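Local coordinates for protein enolase (alpha proteobacterium BAL199, PDB 3UGV) that probably abstracts a proton alpha to a carboxylate in a magnesium-dependent reaction, as in relatives of mandelate racemase and muconate lactonizing enzyme in the enolase superfamily, at residues I250-V255 and L273-N278. Numbering follows the deposited sequence.
Sequences IEEPVV and LMIGEN. With MG (magnesium ion), chain B.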
# COMPACT_ATOMS: atom_id res chain seq x y z
N ILE F 250 12.34 1.29 -24.77
CA ILE F 250 11.27 2.07 -25.38
C ILE F 250 11.12 3.40 -24.62
O ILE F 250 10.96 3.42 -23.39
CB ILE F 250 9.95 1.31 -25.34
CG1 ILE F 250 10.06 0.02 -26.15
CG2 ILE F 250 8.80 2.17 -25.85
CD1 ILE F 250 8.93 -0.95 -25.84
N GLU F 251 11.16 4.51 -25.36
CA GLU F 251 11.28 5.82 -24.74
C GLU F 251 10.03 6.67 -24.94
O GLU F 251 9.53 6.76 -26.06
CB GLU F 251 12.50 6.54 -25.32
CG GLU F 251 12.92 7.80 -24.62
CD GLU F 251 14.18 8.40 -25.24
OE1 GLU F 251 15.13 7.63 -25.57
OE2 GLU F 251 14.21 9.63 -25.43
N GLU F 252 9.55 7.24 -23.83
CA GLU F 252 8.44 8.22 -23.78
C GLU F 252 7.29 7.99 -24.76
O GLU F 252 7.08 8.78 -25.69
CB GLU F 252 8.96 9.65 -23.94
CG GLU F 252 9.73 10.16 -22.73
CD GLU F 252 10.06 11.65 -22.80
OE1 GLU F 252 10.37 12.15 -23.92
OE2 GLU F 252 10.01 12.32 -21.74
N PRO F 253 6.55 6.90 -24.57
CA PRO F 253 5.46 6.69 -25.53
C PRO F 253 4.33 7.71 -25.39
O PRO F 253 3.67 8.00 -26.38
CB PRO F 253 4.95 5.27 -25.19
CG PRO F 253 5.55 4.93 -23.86
CD PRO F 253 6.81 5.72 -23.73
N VAL F 254 4.11 8.25 -24.19
CA VAL F 254 2.99 9.16 -23.94
C VAL F 254 3.49 10.45 -23.32
O VAL F 254 4.68 10.60 -23.06
CB VAL F 254 1.91 8.54 -23.02
CG1 VAL F 254 1.40 7.24 -23.61
CG2 VAL F 254 2.44 8.32 -21.61
N VAL F 255 2.58 11.40 -23.11
CA VAL F 255 2.96 12.72 -22.61
C VAL F 255 3.65 12.63 -21.24
O VAL F 255 3.22 11.91 -20.35
CB VAL F 255 1.75 13.68 -22.56
CG1 VAL F 255 0.74 13.20 -21.54
CG2 VAL F 255 2.23 15.08 -22.22
N LEU F 273 11.40 0.51 -19.91
CA LEU F 273 10.72 1.74 -20.29
C LEU F 273 11.57 2.93 -19.84
O LEU F 273 11.95 3.02 -18.68
CB LEU F 273 9.35 1.80 -19.65
CG LEU F 273 8.53 3.06 -19.91
CD1 LEU F 273 8.21 3.16 -21.41
CD2 LEU F 273 7.25 3.04 -19.07
N MET F 274 11.85 3.82 -20.78
CA MET F 274 12.79 4.92 -20.57
C MET F 274 12.05 6.25 -20.56
O MET F 274 11.22 6.50 -21.42
CB MET F 274 13.84 4.94 -21.69
CG MET F 274 14.66 6.20 -21.75
SD MET F 274 15.80 6.43 -20.34
CE MET F 274 17.20 5.43 -20.83
N ILE F 275 12.34 7.09 -19.57
CA ILE F 275 11.86 8.47 -19.58
C ILE F 275 12.88 9.32 -18.86
O ILE F 275 13.91 8.82 -18.41
CB ILE F 275 10.49 8.65 -18.85
CG1 ILE F 275 10.64 8.39 -17.35
CG2 ILE F 275 9.41 7.76 -19.46
CD1 ILE F 275 9.34 8.58 -16.56
N GLY F 276 12.61 10.61 -18.75
CA GLY F 276 13.49 11.45 -17.97
C GLY F 276 13.95 12.72 -18.64
O GLY F 276 14.28 13.68 -17.94
N GLU F 277 13.98 12.77 -19.97
CA GLU F 277 14.49 13.97 -20.61
C GLU F 277 13.66 15.19 -20.24
O GLU F 277 14.09 16.30 -20.46
CB GLU F 277 14.58 13.82 -22.12
CG GLU F 277 13.25 13.82 -22.84
CD GLU F 277 13.43 13.42 -24.29
OE1 GLU F 277 13.81 12.25 -24.53
OE2 GLU F 277 13.22 14.27 -25.19
N ASN F 278 12.48 14.98 -19.68
CA ASN F 278 11.60 16.09 -19.28
C ASN F 278 11.45 16.28 -17.77
O ASN F 278 10.57 17.03 -17.33
CB ASN F 278 10.22 15.92 -19.90
CG ASN F 278 10.17 16.34 -21.36
OD1 ASN F 278 10.17 17.54 -21.68
ND2 ASN F 278 10.13 15.36 -22.25
MG MG B . 13.90 11.22 -26.47
O HOH W 1 10.53 12.56 -19.35
O HOH W 2 13.24 12.86 -27.57
O HOH W 3 15.76 11.89 -27.19
O HOH W 4 11.87 11.02 -25.92
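The magnesium site at the C-terminal ends of the barrel strands, the hallmark of the enolase superfamily, is built in part by Glu251 and Glu277 from a parallel beta-alpha-beta unit, strands 249-251 and 273-275 joined by helix 259-268. Met274 N donates to Ile250 O (2.8 Å), and Met274 O accepts from Glu252 N (3.0 Å) just past the end of the first strand. With CG anti to the backbone N (chi1 -169°), the extended Glu251 side chain runs alongside Met274, CG to CG, and delivers OE2 to the magnesium at 1.9 Å. Glu277 arrives about perpendicular to it and places its OE1 2.2 Å from the magnesium; Asp225 and three waters complete the shell. The other oxygen of Glu251, OE1, is held by Lys194 in a salt bridge and by Trp249 NE1; together with the metal bond these probably fix the rotation of the carboxylate.

Glu252 forms a second layer behind Glu277. Its OE1 lies 3.8 Å from Glu277 OE2, a closeness of like charges that the magnesium probably helps to offset. Water 1 ties Glu252 OE2 to the backbone N atoms of Gly276 and Asn278, bracing the turn that carries Glu277. The amide of Asn278 lies nearly coplanar with the Glu252 carboxylate, and its ND2 gives a straight hydrogen bond (168°) to the syn lone pair of Glu252 OE2 at 3.1 Å.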